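Local coordinates for protein adenylate kinase (Cryptosporidium parvum Iowa II, PDB 3BE4) that probably catalyses the reversible transfer of a phosphoryl group from ATP to AMP, and here binds a bisubstrate inhibitor that joins two adenosines through five phosphates, at residues I11-S16 with S123-R128; T134-G139 with P161-D166. All blocks are in the same frame, centred on the assembly; numbering follows the deposited sequence.

Interactions 1 and 2 meet AP5 from the nucleotide-binding core and from the lid. Interaction 1 lies in the core, where the turn that follows strand 7-12 of the five-stranded parallel sheet packs on helix 122-130. Interaction 2 comes later in the chain and lies wholly within the lid, between the loop that follows strand 132-134 and the segment leading to helix 170-184. Their centres are about 18 Å apart and their nearest atoms about 7 Å, so they do not touch; AP5 joins them. Interaction 1 meets its phosphates and one adenine, and interaction 2 adds an arginine that meets the phosphate chain with its guanidinium edge, consistent with a lid closed over the nucleotide.

Interaction 1 of 2, residues I11-S16 with S123-R128; sequences IGAPGS and SEIIER. With AP5 (bis(adenosine)-5'-pentaphosphate), chain C.
I125 drives its two outer methyls into the backbone of the turn at P14-G15. CG2 stands 3.1 Å from P14 O, and CD1, which chi2 of -69° places, lies 3.3 Å from G15 C. A CB on G15 would press on I125 CG2 and, at a phi of 91°, on P14 O, which suits glycine at the third position of the type II turn A13-S16. A13 and S16 add looser apolar contacts through CB, and S16 OG reinforces the weak backbone bond of the turn by donating to A13 O at 2.7 Å. Toward R128 direct packing gives way to water. One water receives a hydrogen from R128 NH1 and donates to both G15 O and AP5 O4J; a second bridges NH1 and S16 O. One face of the guanidinium lies over the adenine, with AP5 N1B 3.3 Å above its centre. Its NE and NH2 grip E124 OE2 side-on from above the carboxylate plane, while A202 O also accepts from NH2. G15 N donates to AP5 O3G at 2.9 Å. A glycine-rich turn delivering backbone N-H to phosphate after the first strand is the P-loop, or Walker A motif, of the nucleoside monophosphate kinases.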
loop_
_atom_site.group_PDB
_atom_site.type_symbol
_atom_site.label_atom_id
_atom_site.label_comp_id
_atom_site.label_asym_id
_atom_site.label_seq_id
_atom_site.Cartn_x
_atom_site.Cartn_y
_atom_site.Cartn_z
ATOM N N ILE A 11 -0.916 -6.912 -2.438
ATOM C CA ILE A 11 -0.704 -6.459 -3.803
ATOM C C ILE A 11 -2.148 -6.183 -4.306
ATOM O O ILE A 11 -3.110 -6.893 -3.997
ATOM C CB ILE A 11 -0.223 -7.679 -4.666
ATOM C CG1 ILE A 11 1.206 -8.041 -4.282
ATOM C CG2 ILE A 11 -0.152 -7.269 -6.181
ATOM C CD1 ILE A 11 1.605 -9.369 -5.000
ATOM N N GLY A 12 -2.282 -5.156 -5.082
ATOM C CA GLY A 12 -3.621 -4.923 -5.617
ATOM C C GLY A 12 -3.477 -3.631 -6.430
ATOM O O GLY A 12 -2.517 -2.893 -6.276
ATOM N N ALA A 13 -4.473 -3.429 -7.272
ATOM C CA ALA A 13 -4.500 -2.226 -8.144
ATOM C C ALA A 13 -4.311 -0.974 -7.312
ATOM O O ALA A 13 -4.757 -0.943 -6.138
ATOM C CB ALA A 13 -5.768 -2.214 -8.920
ATOM N N PRO A 14 -3.760 0.119 -7.869
ATOM C CA PRO A 14 -3.777 1.403 -7.241
ATOM C C PRO A 14 -5.257 1.714 -6.865
ATOM O O PRO A 14 -6.197 1.529 -7.616
ATOM C CB PRO A 14 -3.220 2.339 -8.322
ATOM C CG PRO A 14 -3.425 1.534 -9.596
ATOM C CD PRO A 14 -3.143 0.179 -9.251
ATOM N N GLY A 15 -5.509 2.122 -5.613
ATOM C CA GLY A 15 -6.861 2.408 -5.303
ATOM C C GLY A 15 -7.752 1.285 -4.744
ATOM O O GLY A 15 -8.945 1.489 -4.413
ATOM N N SER A 16 -7.156 0.100 -4.513
ATOM C CA SER A 16 -7.895 -1.080 -4.171
ATOM C C SER A 16 -8.270 -1.209 -2.682
ATOM O O SER A 16 -9.010 -2.155 -2.383
ATOM C CB SER A 16 -7.187 -2.348 -4.703
ATOM O OG SER A 16 -5.822 -2.386 -4.170
ATOM N N SER A 123 -12.930 -0.332 -13.365
ATOM C CA SER A 123 -14.038 0.656 -13.282
ATOM C C SER A 123 -14.362 0.954 -11.810
ATOM O O SER A 123 -14.582 2.119 -11.510
ATOM C CB SER A 123 -15.338 0.099 -13.920
ATOM O OG SER A 123 -15.098 0.039 -15.328
ATOM N N GLU A 124 -14.336 -0.043 -10.972
ATOM C CA GLU A 124 -14.636 0.291 -9.552
ATOM C C GLU A 124 -13.485 1.073 -9.012
ATOM O O GLU A 124 -13.689 1.957 -8.157
ATOM C CB GLU A 124 -14.851 -0.968 -8.713
ATOM C CG GLU A 124 -15.424 -0.517 -7.363
ATOM C CD GLU A 124 -16.300 -1.437 -6.624
ATOM O OE1 GLU A 124 -16.562 -2.555 -7.003
ATOM O OE2 GLU A 124 -16.668 -0.933 -5.531
ATOM N N ILE A 125 -12.249 0.795 -9.413
ATOM C CA ILE A 125 -11.105 1.645 -8.842
ATOM C C ILE A 125 -11.339 3.114 -9.183
ATOM O O ILE A 125 -10.975 3.940 -8.447
ATOM C CB ILE A 125 -9.715 1.203 -9.559
ATOM C CG1 ILE A 125 -9.430 -0.237 -9.018
ATOM C CG2 ILE A 125 -8.633 2.220 -9.472
ATOM C CD1 ILE A 125 -9.053 -0.081 -7.440
ATOM N N ILE A 126 -11.839 3.464 -10.363
ATOM C CA ILE A 126 -12.041 4.842 -10.709
ATOM C C ILE A 126 -13.057 5.462 -9.749
ATOM O O ILE A 126 -12.730 6.559 -9.343
ATOM C CB ILE A 126 -12.630 4.946 -12.121
ATOM C CG1 ILE A 126 -11.611 4.380 -13.146
ATOM C CG2 ILE A 126 -13.141 6.311 -12.436
ATOM C CD1 ILE A 126 -10.454 4.868 -13.136
ATOM N N GLU A 127 -14.030 4.689 -9.252
ATOM C CA GLU A 127 -15.054 5.224 -8.364
ATOM C C GLU A 127 -14.344 5.284 -6.987
ATOM O O GLU A 127 -14.644 6.243 -6.167
ATOM C CB GLU A 127 -16.141 4.139 -8.300
ATOM C CG GLU A 127 -17.169 4.491 -7.204
ATOM C CD GLU A 127 -17.969 5.767 -7.409
ATOM O OE1 GLU A 127 -17.873 6.342 -8.562
ATOM O OE2 GLU A 127 -18.833 5.946 -6.476
ATOM N N ARG A 128 -13.499 4.332 -6.669
ATOM C CA ARG A 128 -12.822 4.449 -5.311
ATOM C C ARG A 128 -11.953 5.705 -5.234
ATOM O O ARG A 128 -11.998 6.478 -4.243
ATOM C CB ARG A 128 -11.876 3.255 -5.016
ATOM C CG ARG A 128 -12.556 1.869 -5.080
ATOM C CD ARG A 128 -13.526 1.802 -3.865
ATOM N NE ARG A 128 -14.305 0.547 -3.812
ATOM C CZ ARG A 128 -13.862 -0.637 -3.273
ATOM N NH1 ARG A 128 -12.675 -0.758 -2.699
ATOM N NH2 ARG A 128 -14.755 -1.677 -3.301
HETATM P PA AP5 C . 0.552 4.911 -3.440
HETATM O O1A AP5 C . 0.364 6.021 -2.393
HETATM O O2A AP5 C . 0.733 3.534 -3.002
HETATM O O3A AP5 C . -0.652 4.989 -4.492
HETATM P PB AP5 C . -1.324 3.867 -5.396
HETATM O O1B AP5 C . -0.386 2.801 -5.697
HETATM O O2B AP5 C . -2.063 4.607 -6.518
HETATM O O3B AP5 C . -2.449 3.279 -4.293
HETATM P PG AP5 C . -3.421 4.068 -3.353
HETATM O O1G AP5 C . -4.138 5.079 -4.178
HETATM O O2G AP5 C . -2.632 4.491 -2.182
HETATM O O3G AP5 C . -4.376 2.845 -3.049
HETATM P PD AP5 C . -4.752 1.988 -1.712
HETATM O O1D AP5 C . -3.888 2.449 -0.617
HETATM O O2D AP5 C . -4.779 0.583 -2.149
HETATM O O3D AP5 C . -6.283 2.395 -1.489
HETATM P PE AP5 C . -6.903 3.276 -0.315
HETATM O O1E AP5 C . -6.259 4.559 -0.308
HETATM O O2E AP5 C . -6.961 2.501 0.987
HETATM O O5F AP5 C . 1.794 5.201 -4.403
HETATM C C5F AP5 C . 1.868 6.577 -4.807
HETATM C C4F AP5 C . 2.819 6.528 -6.074
HETATM O O4F AP5 C . 4.138 6.484 -5.582
HETATM C C3F AP5 C . 2.701 5.398 -7.024
HETATM O O3F AP5 C . 1.671 5.605 -7.966
HETATM C C2F AP5 C . 4.102 5.526 -7.658
HETATM O O2F AP5 C . 4.206 6.755 -8.476
HETATM C C1F AP5 C . 5.003 5.723 -6.452
HETATM N N9A AP5 C . 5.362 4.455 -5.874
HETATM C C8A AP5 C . 4.881 4.008 -4.613
HETATM N N7A AP5 C . 5.390 2.820 -4.330
HETATM C C5A AP5 C . 6.264 2.485 -5.384
HETATM C C6A AP5 C . 7.096 1.399 -5.572
HETATM N N6A AP5 C . 7.168 0.269 -4.860
HETATM N N1A AP5 C . 7.830 1.443 -6.784
HETATM C C2A AP5 C . 7.761 2.516 -7.541
HETATM N N3A AP5 C . 6.972 3.602 -7.392
HETATM C C4A AP5 C . 6.237 3.601 -6.187
HETATM O O5J AP5 C . -8.399 3.339 -0.786
HETATM C C5J AP5 C . -8.780 4.190 -1.976
HETATM C C4J AP5 C . -10.204 4.695 -1.656
HETATM O O4J AP5 C . -11.202 3.663 -1.542
HETATM C C3J AP5 C . -10.231 5.593 -0.417
HETATM O O3J AP5 C . -11.132 6.659 -0.634
HETATM C C2J AP5 C . -10.865 4.612 0.519
HETATM O O2J AP5 C . -11.598 5.278 1.538
HETATM C C1J AP5 C . -11.885 3.829 -0.185
HETATM N N9B AP5 C . -12.154 2.476 0.191
HETATM C C8B AP5 C . -11.261 1.569 0.760
HETATM N N7B AP5 C . -11.895 0.389 0.893
HETATM C C5B AP5 C . -13.181 0.529 0.427
HETATM C C6B AP5 C . -14.238 -0.396 0.158
HETATM N N6B AP5 C . -14.100 -1.676 0.502
HETATM N N1B AP5 C . -15.391 0.090 -0.380
HETATM C C2B AP5 C . -15.465 1.427 -0.798
HETATM N N3B AP5 C . -14.454 2.337 -0.654
HETATM C C4B AP5 C . -13.263 1.869 -0.126
HETATM O O HOH W 1 -10.533 1.067 -2.447
HETATM O O HOH W 2 -11.162 -2.973 -0.888
#

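Interaction 2 of 2, residues T134-G139 with P161-D166; sequences THPASG and PLVWRD. With AP5 (bis(adenosine)-5'-pentaphosphate), chain C.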
loop_
_atom_site.group_PDB
_atom_site.type_symbol
_atom_site.label_atom_id
_atom_site.label_comp_id
_atom_site.label_asym_id
_atom_site.label_seq_id
_atom_site.Cartn_x
_atom_site.Cartn_y
_atom_site.Cartn_z
ATOM N N THR A 134 -7.638 12.586 1.928
ATOM C CA THR A 134 -6.599 12.023 2.723
ATOM C C THR A 134 -6.176 13.010 3.815
ATOM O O THR A 134 -6.240 14.213 3.605
ATOM C CB THR A 134 -5.377 11.818 1.877
ATOM O OG1 THR A 134 -5.736 10.907 0.763
ATOM C CG2 THR A 134 -4.205 11.244 2.753
ATOM N N HIS A 135 -5.939 12.490 5.051
ATOM C CA HIS A 135 -5.216 13.327 6.033
ATOM C C HIS A 135 -3.701 13.276 5.769
ATOM O O HIS A 135 -3.028 12.216 5.967
ATOM C CB HIS A 135 -5.651 12.763 7.392
ATOM C CG HIS A 135 -4.969 13.498 8.502
ATOM N ND1 HIS A 135 -4.105 12.882 9.396
ATOM C CD2 HIS A 135 -4.940 14.831 8.767
ATOM C CE1 HIS A 135 -3.653 13.803 10.247
ATOM N NE2 HIS A 135 -4.161 14.989 9.915
ATOM N N PRO A 136 -3.093 14.385 5.254
ATOM C CA PRO A 136 -1.694 14.296 4.793
ATOM C C PRO A 136 -0.658 13.901 5.854
ATOM O O PRO A 136 0.255 13.191 5.533
ATOM C CB PRO A 136 -1.416 15.683 4.153
ATOM C CG PRO A 136 -2.607 16.548 4.517
ATOM C CD PRO A 136 -3.700 15.721 5.028
ATOM N N ALA A 137 -0.874 14.243 7.134
ATOM C CA ALA A 137 0.218 14.002 8.120
ATOM C C ALA A 137 0.293 12.549 8.491
ATOM O O ALA A 137 1.371 12.035 8.857
ATOM C CB ALA A 137 -0.090 14.800 9.407
ATOM N N SER A 138 -0.845 11.835 8.449
ATOM C CA SER A 138 -0.912 10.436 8.959
ATOM C C SER A 138 -1.094 9.489 7.816
ATOM O O SER A 138 -0.736 8.293 7.916
ATOM C CB SER A 138 -2.080 10.165 9.861
ATOM O OG SER A 138 -3.332 10.280 9.158
ATOM N N GLY A 139 -1.627 10.011 6.713
ATOM C CA GLY A 139 -1.829 9.118 5.529
ATOM C C GLY A 139 -3.232 8.473 5.658
ATOM O O GLY A 139 -3.587 7.625 4.826
ATOM N N PRO A 161 -7.671 19.314 8.346
ATOM C CA PRO A 161 -8.444 19.202 7.077
ATOM C C PRO A 161 -7.989 17.953 6.301
ATOM O O PRO A 161 -6.773 17.528 6.303
ATOM C CB PRO A 161 -7.951 20.423 6.301
ATOM C CG PRO A 161 -7.437 21.453 7.372
ATOM C CD PRO A 161 -6.860 20.555 8.421
ATOM N N LEU A 162 -8.986 17.471 5.535
ATOM C CA LEU A 162 -8.644 16.418 4.531
ATOM C C LEU A 162 -8.355 17.101 3.219
ATOM O O LEU A 162 -8.895 18.178 2.941
ATOM C CB LEU A 162 -9.874 15.525 4.399
ATOM C CG LEU A 162 -10.259 14.837 5.732
ATOM C CD1 LEU A 162 -11.409 13.883 5.560
ATOM C CD2 LEU A 162 -9.045 14.165 6.340
ATOM N N VAL A 163 -7.556 16.471 2.391
ATOM C CA VAL A 163 -7.041 17.085 1.185
ATOM C C VAL A 163 -7.001 16.085 0.010
ATOM O O VAL A 163 -7.136 14.876 0.160
ATOM C CB VAL A 163 -5.669 17.822 1.335
ATOM C CG1 VAL A 163 -5.726 18.777 2.574
ATOM C CG2 VAL A 163 -4.618 16.738 1.432
ATOM N N TRP A 164 -6.926 16.663 -1.165
ATOM C CA TRP A 164 -6.819 15.979 -2.477
ATOM C C TRP A 164 -5.371 15.510 -2.575
ATOM O O TRP A 164 -4.455 16.037 -1.970
ATOM C CB TRP A 164 -7.133 16.978 -3.577
ATOM C CG TRP A 164 -7.131 16.330 -5.013
ATOM C CD1 TRP A 164 -7.893 15.260 -5.378
ATOM C CD2 TRP A 164 -6.365 16.784 -6.081
ATOM N NE1 TRP A 164 -7.614 15.060 -6.740
ATOM C CE2 TRP A 164 -6.732 16.033 -7.176
ATOM C CE3 TRP A 164 -5.413 17.777 -6.197
ATOM C CZ2 TRP A 164 -6.042 16.193 -8.483
ATOM C CZ3 TRP A 164 -4.784 18.033 -7.481
ATOM C CH2 TRP A 164 -5.114 17.196 -8.578
ATOM N N ARG A 165 -5.211 14.397 -3.336
ATOM C CA ARG A 165 -3.889 13.888 -3.796
ATOM C C ARG A 165 -3.642 14.252 -5.257
ATOM O O ARG A 165 -4.467 13.903 -6.059
ATOM C CB ARG A 165 -3.824 12.340 -3.655
ATOM C CG ARG A 165 -3.146 11.972 -2.346
ATOM C CD ARG A 165 -3.273 10.446 -2.124
ATOM N NE ARG A 165 -2.700 9.685 -3.251
ATOM C CZ ARG A 165 -2.444 8.350 -3.214
ATOM N NH1 ARG A 165 -2.812 7.642 -2.166
ATOM N NH2 ARG A 165 -1.952 7.756 -4.335
ATOM N N ASP A 166 -2.529 14.902 -5.484
ATOM C CA ASP A 166 -2.285 15.426 -6.823
ATOM C C ASP A 166 -2.162 14.325 -7.803
ATOM O O ASP A 166 -2.346 14.658 -9.009
ATOM C CB ASP A 166 -1.031 16.248 -6.867
ATOM C CG ASP A 166 -1.177 17.605 -6.182
ATOM O OD1 ASP A 166 -1.106 18.666 -6.773
ATOM O OD2 ASP A 166 -1.306 17.708 -4.916
HETATM P PA AP5 C . 0.552 4.911 -3.440
HETATM O O1A AP5 C . 0.364 6.021 -2.393
HETATM O O2A AP5 C . 0.733 3.534 -3.002
HETATM O O3A AP5 C . -0.652 4.989 -4.492
HETATM P PB AP5 C . -1.324 3.867 -5.396
HETATM O O1B AP5 C . -0.386 2.801 -5.697
HETATM O O2B AP5 C . -2.063 4.607 -6.518
HETATM O O3B AP5 C . -2.449 3.279 -4.293
HETATM P PG AP5 C . -3.421 4.068 -3.353
HETATM O O1G AP5 C . -4.138 5.079 -4.178
HETATM O O2G AP5 C . -2.632 4.491 -2.182
HETATM O O3G AP5 C . -4.376 2.845 -3.049
HETATM P PD AP5 C . -4.752 1.988 -1.712
HETATM O O1D AP5 C . -3.888 2.449 -0.617
HETATM O O2D AP5 C . -4.779 0.583 -2.149
HETATM O O3D AP5 C . -6.283 2.395 -1.489
HETATM P PE AP5 C . -6.903 3.276 -0.315
HETATM O O1E AP5 C . -6.259 4.559 -0.308
HETATM O O2E AP5 C . -6.961 2.501 0.987
HETATM O O5F AP5 C . 1.794 5.201 -4.403
HETATM C C5F AP5 C . 1.868 6.577 -4.807
HETATM C C4F AP5 C . 2.819 6.528 -6.074
HETATM O O4F AP5 C . 4.138 6.484 -5.582
HETATM C C3F AP5 C . 2.701 5.398 -7.024
HETATM O O3F AP5 C . 1.671 5.605 -7.966
HETATM C C2F AP5 C . 4.102 5.526 -7.658
HETATM O O2F AP5 C . 4.206 6.755 -8.476
HETATM C C1F AP5 C . 5.003 5.723 -6.452
HETATM N N9A AP5 C . 5.362 4.455 -5.874
HETATM C C8A AP5 C . 4.881 4.008 -4.613
HETATM N N7A AP5 C . 5.390 2.820 -4.330
HETATM C C5A AP5 C . 6.264 2.485 -5.384
HETATM C C6A AP5 C . 7.096 1.399 -5.572
HETATM N N6A AP5 C . 7.168 0.269 -4.860
HETATM N N1A AP5 C . 7.830 1.443 -6.784
HETATM C C2A AP5 C . 7.761 2.516 -7.541
HETATM N N3A AP5 C . 6.972 3.602 -7.392
HETATM C C4A AP5 C . 6.237 3.601 -6.187
HETATM O O5J AP5 C . -8.399 3.339 -0.786
HETATM C C5J AP5 C . -8.780 4.190 -1.976
HETATM C C4J AP5 C . -10.204 4.695 -1.656
HETATM O O4J AP5 C . -11.202 3.663 -1.542
HETATM C C3J AP5 C . -10.231 5.593 -0.417
HETATM O O3J AP5 C . -11.132 6.659 -0.634
HETATM C C2J AP5 C . -10.865 4.612 0.519
HETATM O O2J AP5 C . -11.598 5.278 1.538
HETATM C C1J AP5 C . -11.885 3.829 -0.185
HETATM N N9B AP5 C . -12.154 2.476 0.191
HETATM C C8B AP5 C . -11.261 1.569 0.760
HETATM N N7B AP5 C . -11.895 0.389 0.893
HETATM C C5B AP5 C . -13.181 0.529 0.427
HETATM C C6B AP5 C . -14.238 -0.396 0.158
HETATM N N6B AP5 C . -14.100 -1.676 0.502
HETATM N N1B AP5 C . -15.391 0.090 -0.380
HETATM C C2B AP5 C . -15.465 1.427 -0.798
HETATM N N3B AP5 C . -14.454 2.337 -0.654
HETATM C C4B AP5 C . -13.263 1.869 -0.126
HETATM O O HOH W 3 -6.768 12.485 -1.127
HETATM O O HOH W 4 -4.113 8.436 0.314
#
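T134 and V163 face each other as an antiparallel hydrogen-bonded pair, a single bridge. The two bonds match: T134 N to V163 O and V163 N to T134 O both measure 2.9 Å. T134 O also receives a CA-H...O contact from L162. Apolar contacts continue beyond the bridge, at P136 and at H135. P136 CG meets V163 CG2 at 3.7 Å, the two side chains crossing at about a right angle, and L162 CD2 rests 3.8 Å from H135 CB. Water extends the bridge toward the ligand: one molecule joins T134 OG1 to V163 O, and another links T134 OG1 with R165 NH1. The charged contacts fall to R165. NH1 donates to AP5 O2G almost straight (169°) and NH2 to AP5 O3A at 3.1 Å, while D167 forms a salt bridge with NH2 and could offset the nearby charges of R132 and R176. Within the loop, H135 ND1 and S138 OG share a hydrogen bond of 2.7 Å in the ring plane; its NE2 bonds to E160, and the side chain also touches D155 and T158. This His-Ser-Asp-Thr grouping resembles that of lids in which polar side chains replace the zinc-binding cysteines of some bacterial adenylate kinases.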